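Local coordinates for protein geranyltranstransferase (Agrobacterium tumefaciens, PDB 2H8O) that probably catalyses the condensation of geranyl diphosphate with isopentenyl diphosphate to give farnesyl diphosphate, as a polyprenyl synthetase family enzyme, at residues G80-I94 with G107-C119. Numbering follows the deposited sequence.
Sequences GVLNGGKRLRPFLVI and GLHVGAALECLHC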
ATOM      1  N   GLY A  80      -8.960  -4.017 -13.624  1.00 16.08           N
ATOM      2  CA  GLY A  80      -8.011  -2.920 -13.518  1.00 16.39           C
ATOM      3  C   GLY A  80      -6.673  -3.268 -14.140  1.00 16.67           C
ATOM      4  O   GLY A  80      -6.049  -2.454 -14.823  1.00 18.32           O
ATOM      5  N   VAL A  81      -6.233  -4.502 -13.919  1.00 16.53           N
ATOM      6  CA  VAL A  81      -4.980  -4.990 -14.504  1.00 17.09           C
ATOM      7  C   VAL A  81      -5.111  -5.202 -16.024  1.00 18.49           C
ATOM      8  O   VAL A  81      -4.217  -4.838 -16.782  1.00 18.73           O
ATOM      9  CB  VAL A  81      -4.480  -6.247 -13.784  1.00 16.59           C
ATOM     10  CG1 VAL A  81      -3.273  -6.849 -14.474  1.00 17.46           C
ATOM     11  CG2 VAL A  81      -4.109  -5.919 -12.337  1.00 17.07           C
ATOM     12  N   LEU A  82      -6.230  -5.744 -16.469  1.00 19.49           N
ATOM     13  CA  LEU A  82      -6.493  -5.923 -17.903  1.00 20.89           C
ATOM     14  C   LEU A  82      -6.337  -4.625 -18.688  1.00 21.73           C
ATOM     15  O   LEU A  82      -5.776  -4.627 -19.789  1.00 23.50           O
ATOM     16  CB  LEU A  82      -7.915  -6.463 -18.111  1.00 20.97           C
ATOM     17  CG  LEU A  82      -8.221  -6.833 -19.558  1.00 21.73           C
ATOM     18  CD1 LEU A  82      -7.422  -8.055 -19.943  1.00 24.62           C
ATOM     19  CD2 LEU A  82      -9.715  -7.074 -19.686  1.00 22.71           C
ATOM     20  N   ASN A  83      -6.806  -3.523 -18.103  1.00 23.22           N
ATOM     21  CA  ASN A  83      -6.795  -2.186 -18.735  1.00 23.79           C
ATOM     22  C   ASN A  83      -5.499  -1.393 -18.597  1.00 23.67           C
ATOM     23  O   ASN A  83      -5.463  -0.217 -18.984  1.00 23.97           O
ATOM     24  CB  ASN A  83      -7.866  -1.285 -18.093  1.00 25.58           C
ATOM     25  CG  ASN A  83      -9.286  -1.688 -18.423  1.00 29.10           C
ATOM     26  OD1 ASN A  83     -10.227  -1.252 -17.728  1.00 35.80           O
ATOM     27  ND2 ASN A  83      -9.472  -2.488 -19.471  1.00 31.79           N
ATOM     28  N   GLY A  84      -4.462  -1.996 -18.016  1.00 22.10           N
ATOM     29  CA  GLY A  84      -3.263  -1.276 -17.599  1.00 22.80           C
ATOM     30  C   GLY A  84      -2.282  -0.826 -18.651  1.00 22.32           C
ATOM     31  O   GLY A  84      -1.398   0.009 -18.359  1.00 22.34           O
ATOM     32  N   GLY A  85      -2.420  -1.362 -19.866  1.00 22.26           N
ATOM     33  CA  GLY A  85      -1.578  -0.947 -20.988  1.00 21.99           C
ATOM     34  C   GLY A  85      -0.514  -1.943 -21.399  1.00 21.68           C
ATOM     35  O   GLY A  85      -0.663  -3.143 -21.216  1.00 23.02           O
ATOM     36  N   LYS A  86       0.580  -1.409 -21.944  1.00 21.93           N
ATOM     37  CA  LYS A  86       1.562  -2.205 -22.661  1.00 21.11           C
ATOM     38  C   LYS A  86       2.694  -2.801 -21.792  1.00 20.07           C
ATOM     39  O   LYS A  86       3.591  -3.465 -22.322  1.00 19.53           O
ATOM     40  CB  LYS A  86       2.167  -1.361 -23.793  1.00 23.31           C
ATOM     41  CG  LYS A  86       1.137  -0.901 -24.841  1.00 25.76           C
ATOM     42  CD  LYS A  86       0.186  -2.009 -25.266  1.00 29.70           C
ATOM     43  CE  LYS A  86      -0.490  -1.719 -26.607  1.00 29.51           C
ATOM     44  NZ  LYS A  86       0.399  -2.063 -27.765  1.00 34.19           N
ATOM     45  N   ARG A  87       2.639  -2.594 -20.477  1.00 18.28           N
ATOM     46  CA  ARG A  87       3.538  -3.240 -19.533  1.00 16.96           C
ATOM     47  C   ARG A  87       4.998  -2.761 -19.653  1.00 16.01           C
ATOM     48  O   ARG A  87       5.929  -3.506 -19.394  1.00 16.57           O
ATOM     49  CB  ARG A  87       3.472  -4.770 -19.633  1.00 16.08           C
ATOM     50  CG  ARG A  87       2.081  -5.339 -19.795  1.00 15.99           C
ATOM     51  CD  ARG A  87       1.109  -4.967 -18.674  1.00 16.30           C
ATOM     52  NE  ARG A  87      -0.167  -5.618 -18.922  1.00 15.95           N
ATOM     53  CZ  ARG A  87      -1.297  -5.405 -18.250  1.00 16.42           C
ATOM     54  NH1 ARG A  87      -1.348  -4.525 -17.264  1.00 16.54           N
ATOM     55  NH2 ARG A  87      -2.392  -6.071 -18.606  1.00 18.19           N
ATOM     56  N   LEU A  88       5.181  -1.486 -19.958  1.00 15.55           N
ATOM     57  CA  LEU A  88       6.527  -0.904 -19.985  1.00 16.05           C
ATOM     58  C   LEU A  88       7.239  -1.020 -18.643  1.00 15.30           C
ATOM     59  O   LEU A  88       8.454  -1.245 -18.591  1.00 15.30           O
ATOM     60  CB  LEU A  88       6.460   0.564 -20.405  1.00 16.59           C
ATOM     61  CG  LEU A  88       7.794   1.289 -20.423  1.00 17.60           C
ATOM     62  CD1 LEU A  88       8.727   0.666 -21.449  1.00 18.91           C
ATOM     63  CD2 LEU A  88       7.601   2.782 -20.677  1.00 18.33           C
ATOM     64  N   ARG A  89       6.520  -0.808 -17.541  1.00 15.64           N
ATOM     65  CA  ARG A  89       7.193  -0.813 -16.237  1.00 15.84           C
ATOM     66  C   ARG A  89       7.784  -2.212 -15.886  1.00 16.28           C
ATOM     67  O   ARG A  89       8.973  -2.315 -15.565  1.00 16.61           O
ATOM     68  CB  ARG A  89       6.284  -0.227 -15.154  1.00 16.43           C
ATOM     69  CG  ARG A  89       6.095   1.266 -15.406  1.00 16.64           C
ATOM     70  CD  ARG A  89       4.935   1.876 -14.650  1.00 15.61           C
ATOM     71  NE  ARG A  89       4.650   3.239 -15.113  1.00 16.96           N
ATOM     72  CZ  ARG A  89       4.013   3.528 -16.242  1.00 16.75           C
ATOM     73  NH1 ARG A  89       3.566   2.562 -17.055  1.00 18.81           N
ATOM     74  NH2 ARG A  89       3.806   4.791 -16.571  1.00 18.77           N
ATOM     75  N   PRO A  90       6.973  -3.287 -15.976  1.00 16.38           N
ATOM     76  CA  PRO A  90       7.570  -4.615 -15.847  1.00 16.35           C
ATOM     77  C   PRO A  90       8.695  -4.909 -16.844  1.00 15.88           C
ATOM     78  O   PRO A  90       9.667  -5.563 -16.489  1.00 16.03           O
ATOM     79  CB  PRO A  90       6.399  -5.573 -16.082  1.00 17.35           C
ATOM     80  CG  PRO A  90       5.213  -4.790 -16.160  1.00 17.80           C
ATOM     81  CD  PRO A  90       5.502  -3.342 -16.063  1.00 16.57           C
ATOM     82  N   PHE A  91       8.557  -4.432 -18.079  1.00 15.96           N
ATOM     83  CA  PHE A  91       9.593  -4.609 -19.078  1.00 15.80           C
ATOM     84  C   PHE A  91      10.918  -4.075 -18.544  1.00 15.54           C
ATOM     85  O   PHE A  91      11.972  -4.731 -18.640  1.00 15.89           O
ATOM     86  CB  PHE A  91       9.222  -3.896 -20.379  1.00 17.12           C
ATOM     87  CG  PHE A  91      10.352  -3.777 -21.337  1.00 17.03           C
ATOM     88  CD1 PHE A  91      10.550  -4.717 -22.334  1.00 18.51           C
ATOM     89  CD2 PHE A  91      11.247  -2.720 -21.239  1.00 18.98           C
ATOM     90  CE1 PHE A  91      11.624  -4.579 -23.217  1.00 20.42           C
ATOM     91  CE2 PHE A  91      12.310  -2.605 -22.120  1.00 20.58           C
ATOM     92  CZ  PHE A  91      12.486  -3.518 -23.092  1.00 21.39           C
ATOM     93  N   LEU A  92      10.866  -2.867 -17.976  1.00 15.34           N
ATOM     94  CA  LEU A  92      12.077  -2.208 -17.502  1.00 15.50           C
ATOM     95  C   LEU A  92      12.702  -2.958 -16.318  1.00 15.02           C
ATOM     96  O   LEU A  92      13.937  -3.103 -16.234  1.00 16.24           O
ATOM     97  CB  LEU A  92      11.800  -0.739 -17.152  1.00 14.98           C
ATOM     98  CG  LEU A  92      11.479   0.169 -18.354  1.00 15.45           C
ATOM     99  CD1 LEU A  92      10.875   1.496 -17.881  1.00 16.17           C
ATOM    100  CD2 LEU A  92      12.717   0.405 -19.214  1.00 17.83           C
ATOM    101  N   VAL A  93      11.871  -3.461 -15.411  1.00 14.99           N
ATOM    102  CA  VAL A  93      12.369  -4.281 -14.302  1.00 15.23           C
ATOM    103  C   VAL A  93      13.077  -5.552 -14.822  1.00 15.33           C
ATOM    104  O   VAL A  93      14.252  -5.845 -14.489  1.00 16.06           O
ATOM    105  CB  VAL A  93      11.260  -4.660 -13.323  1.00 15.30           C
ATOM    106  CG1 VAL A  93      11.832  -5.575 -12.232  1.00 15.39           C
ATOM    107  CG2 VAL A  93      10.613  -3.400 -12.710  1.00 14.95           C
ATOM    108  N   ILE A  94      12.365  -6.291 -15.657  1.00 15.87           N
ATOM    109  CA  ILE A  94      12.877  -7.534 -16.227  1.00 15.25           C
ATOM    110  C   ILE A  94      14.201  -7.286 -16.951  1.00 15.00           C
ATOM    111  O   ILE A  94      15.164  -8.046 -16.801  1.00 15.98           O
ATOM    112  CB  ILE A  94      11.827  -8.139 -17.194  1.00 15.56           C
ATOM    113  CG1 ILE A  94      10.610  -8.659 -16.397  1.00 15.96           C
ATOM    114  CG2 ILE A  94      12.449  -9.270 -18.039  1.00 15.92           C
ATOM    115  CD1 ILE A  94       9.377  -8.891 -17.224  1.00 16.25           C
ATOM    116  N   GLY A 107      12.968 -10.844 -10.929  1.00 15.30           N
ATOM    117  CA  GLY A 107      12.596  -9.759 -11.844  1.00 15.59           C
ATOM    118  C   GLY A 107      11.141  -9.792 -12.282  1.00 15.45           C
ATOM    119  O   GLY A 107      10.459  -8.762 -12.306  1.00 15.98           O
ATOM    120  N   LEU A 108      10.658 -10.990 -12.606  1.00 15.06           N
ATOM    121  CA  LEU A 108       9.268 -11.167 -13.008  1.00 15.37           C
ATOM    122  C   LEU A 108       8.300 -10.829 -11.860  1.00 15.34           C
ATOM    123  O   LEU A 108       7.291 -10.148 -12.069  1.00 16.01           O
ATOM    124  CB  LEU A 108       9.045 -12.592 -13.503  1.00 15.32           C
ATOM    125  CG  LEU A 108       7.700 -12.868 -14.148  1.00 16.37           C
ATOM    126  CD1 LEU A 108       7.549 -12.095 -15.451  1.00 20.59           C
ATOM    127  CD2 LEU A 108       7.522 -14.366 -14.370  1.00 17.29           C
ATOM    128  N   HIS A 109       8.615 -11.293 -10.649  1.00 14.67           N
ATOM    129  CA  HIS A 109       7.758 -11.022  -9.483  1.00 14.76           C
ATOM    130  C   HIS A 109       7.730  -9.540  -9.171  1.00 14.26           C
ATOM    131  O   HIS A 109       6.661  -8.971  -8.948  1.00 14.98           O
ATOM    132  CB  HIS A 109       8.231 -11.838  -8.276  1.00 14.49           C
ATOM    133  CG  HIS A 109       7.691 -13.225  -8.283  1.00 15.02           C
ATOM    134  ND1 HIS A 109       8.043 -14.149  -9.243  1.00 17.76           N
ATOM    135  CD2 HIS A 109       6.745 -13.815  -7.524  1.00 14.63           C
ATOM    136  CE1 HIS A 109       7.354 -15.261  -9.056  1.00 15.44           C
ATOM    137  NE2 HIS A 109       6.560 -15.087  -8.018  1.00 18.78           N
ATOM    138  N   VAL A 110       8.908  -8.905  -9.150  1.00 14.27           N
ATOM    139  CA  VAL A 110       8.951  -7.449  -8.867  1.00 14.70           C
ATOM    140  C   VAL A 110       8.265  -6.638  -9.967  1.00 14.88           C
ATOM    141  O   VAL A 110       7.550  -5.683  -9.671  1.00 15.50           O
ATOM    142  CB  VAL A 110      10.383  -6.977  -8.615  1.00 14.35           C
ATOM    143  CG1 VAL A 110      10.437  -5.469  -8.428  1.00 13.88           C
ATOM    144  CG2 VAL A 110      10.929  -7.715  -7.402  1.00 14.71           C
ATOM    145  N   GLY A 111       8.435  -7.038 -11.230  1.00 15.07           N
ATOM    146  CA  GLY A 111       7.714  -6.401 -12.334  1.00 15.55           C
ATOM    147  C   GLY A 111       6.208  -6.513 -12.153  1.00 14.72           C
ATOM    148  O   GLY A 111       5.474  -5.546 -12.360  1.00 15.36           O
ATOM    149  N   ALA A 112       5.731  -7.696 -11.765  1.00 15.12           N
ATOM    150  CA  ALA A 112       4.295  -7.889 -11.528  1.00 15.21           C
ATOM    151  C   ALA A 112       3.784  -6.982 -10.408  1.00 15.34           C
ATOM    152  O   ALA A 112       2.721  -6.403 -10.508  1.00 15.48           O
ATOM    153  CB  ALA A 112       3.967  -9.359 -11.227  1.00 15.85           C
ATOM    154  N   ALA A 113       4.552  -6.907  -9.326  1.00 15.19           N
ATOM    155  CA  ALA A 113       4.227  -6.023  -8.214  1.00 15.52           C
ATOM    156  C   ALA A 113       4.104  -4.594  -8.681  1.00 15.36           C
ATOM    157  O   ALA A 113       3.118  -3.897  -8.362  1.00 15.46           O
ATOM    158  CB  ALA A 113       5.279  -6.099  -7.145  1.00 15.68           C
ATOM    159  N   LEU A 114       5.104  -4.147  -9.436  1.00 15.52           N
ATOM    160  CA  LEU A 114       5.109  -2.771  -9.931  1.00 15.20           C
ATOM    161  C   LEU A 114       3.920  -2.508 -10.854  1.00 15.55           C
ATOM    162  O   LEU A 114       3.300  -1.428 -10.819  1.00 15.49           O
ATOM    163  CB  LEU A 114       6.426  -2.474 -10.641  1.00 15.34           C
ATOM    164  CG  LEU A 114       6.576  -1.077 -11.254  1.00 15.62           C
ATOM    165  CD1 LEU A 114       6.383   0.031 -10.188  1.00 17.13           C
ATOM    166  CD2 LEU A 114       7.926  -0.947 -11.955  1.00 16.26           C
ATOM    167  N   GLU A 115       3.577  -3.503 -11.669  1.00 15.20           N
ATOM    168  CA  GLU A 115       2.416  -3.374 -12.529  1.00 15.43           C
ATOM    169  C   GLU A 115       1.106  -3.271 -11.739  1.00 15.24           C
ATOM    170  O   GLU A 115       0.189  -2.499 -12.109  1.00 15.71           O
ATOM    171  CB  GLU A 115       2.376  -4.515 -13.554  1.00 16.41           C
ATOM    172  CG  GLU A 115       1.361  -4.302 -14.688  1.00 16.15           C
ATOM    173  CD  GLU A 115       1.572  -3.065 -15.573  1.00 17.15           C
ATOM    174  OE1 GLU A 115       2.635  -2.412 -15.525  1.00 17.05           O
ATOM    175  OE2 GLU A 115       0.666  -2.732 -16.357  1.00 17.41           O
ATOM    176  N   CYS A 116       0.975  -4.059 -10.670  1.00 15.41           N
ATOM    177  CA  CYS A 116      -0.208  -3.955  -9.820  1.00 15.25           C
ATOM    178  C   CYS A 116      -0.332  -2.528  -9.301  1.00 15.44           C
ATOM    179  O   CYS A 116      -1.402  -1.955  -9.285  1.00 16.16           O
ATOM    180  CB  CYS A 116      -0.144  -4.896  -8.625  1.00 16.43           C
ATOM    181  SG  CYS A 116      -0.528  -6.595  -9.036  1.00 17.96           S
ATOM    182  N   LEU A 117       0.795  -1.952  -8.867  1.00 14.69           N
ATOM    183  CA  LEU A 117       0.767  -0.586  -8.332  1.00 15.08           C
ATOM    184  C   LEU A 117       0.405   0.410  -9.453  1.00 15.13           C
ATOM    185  O   LEU A 117      -0.445   1.289  -9.268  1.00 15.51           O
ATOM    186  CB  LEU A 117       2.098  -0.270  -7.639  1.00 15.38           C
ATOM    187  CG  LEU A 117       2.045   0.942  -6.684  1.00 15.26           C
ATOM    188  CD1 LEU A 117       3.027   0.811  -5.512  1.00 16.04           C
ATOM    189  CD2 LEU A 117       2.212   2.218  -7.459  1.00 17.31           C
ATOM    190  N   HIS A 118       1.078   0.303 -10.593  1.00 15.21           N
ATOM    191  CA  HIS A 118       0.701   1.143 -11.723  1.00 15.44           C
ATOM    192  C   HIS A 118      -0.814   1.069 -12.001  1.00 15.41           C
ATOM    193  O   HIS A 118      -1.487   2.081 -12.162  1.00 15.28           O
ATOM    194  CB  HIS A 118       1.512   0.748 -12.973  1.00 15.53           C
ATOM    195  CG  HIS A 118       1.025   1.391 -14.229  1.00 16.30           C
ATOM    196  ND1 HIS A 118       1.033   2.761 -14.424  1.00 17.47           N
ATOM    197  CD2 HIS A 118       0.513   0.846 -15.359  1.00 17.42           C
ATOM    198  CE1 HIS A 118       0.543   3.024 -15.625  1.00 18.84           C
ATOM    199  NE2 HIS A 118       0.215   1.879 -16.209  1.00 18.79           N
ATOM    200  N   CYS A 119      -1.354  -0.137 -12.059  1.00 15.93           N
ATOM    201  CA  CYS A 119      -2.754  -0.310 -12.380  1.00 15.97           C
ATOM    202  C   CYS A 119      -3.672   0.248 -11.296  1.00 15.33           C
ATOM    203  O   CYS A 119      -4.730   0.788 -11.610  1.00 16.01           O
ATOM    204  CB  CYS A 119      -3.077  -1.763 -12.674  1.00 16.49           C
ATOM    205  SG  CYS A 119      -2.296  -2.365 -14.205  1.00 17.24           S
TER
HETATM  206  O   HOH W   1      -6.118   0.181 -14.475  1.00 30.31           O
HETATM  207  O   HOH W   2       1.135  -1.160 -18.444  1.00 16.75           O
HETATM  208  O   HOH W   3       3.575  -0.405 -17.105  1.00 14.15           O
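Glu-115 of helix 104-125 meets Arg-87 and Pro-90 where helix 88-99 begins. CG is anti to the backbone N (chi1 -168°), and a bend at chi2 brings the carboxylate to Arg-87 and Pro-90. Its CB packs against Pro-90 CG. Glu-115 CG lies 3.7 Å from Arg-87 NH1. Glu-115 OE1 is close to Pro-90 CD, at 3.1 Å, and accepts from a water that also accepts from both the backbone N and NH1 of Arg-89. Glu-115 OE2 forms a salt bridge with Arg-87 NH1 at 2.8 Å. The bond is nearly straight and meets OE2 on its anti side, somewhat out of the carboxylate plane, which stands almost perpendicular to the guanidinium. A second water donates to OE2 and to Gly-84 O and accepts from Arg-87 N. The Arg-87 guanidinium is held further: its NH1 and NH2 both donate to Val-81 O, and its NE forms a salt bridge with Glu-51 of helix 34-57.

These helices belong to the all-alpha fold of the polyprenyl synthetases. Helices 88-99 and 104-125 are antiparallel neighbours in it, their segment axes 8.1 Å apart at 155°. Pro-90 CA comes within 3.9 Å of Gly-111 CA, an approach that glycine permits. Beside it Val-93 fits as a knob among Gly-107, Val-110, Gly-111 and Leu-114. Its CG1 touches Gly-107 O and its CG2 touches Leu-114 CD2.

Next to Glu-115, the guanidinium of Arg-89 lies flat on one face of the His-118 ring. The planes are 8° apart, and Arg-89 NH1 sits 3.4 Å from His-118 CE1. The ring is held at its edge as well: His-118 NE2 donates to Gly-84 O at 3.3 Å, a bent bond in the carbonyl plane. Cys-119 SG rests against the CA atoms of Val-81 and Gly-84.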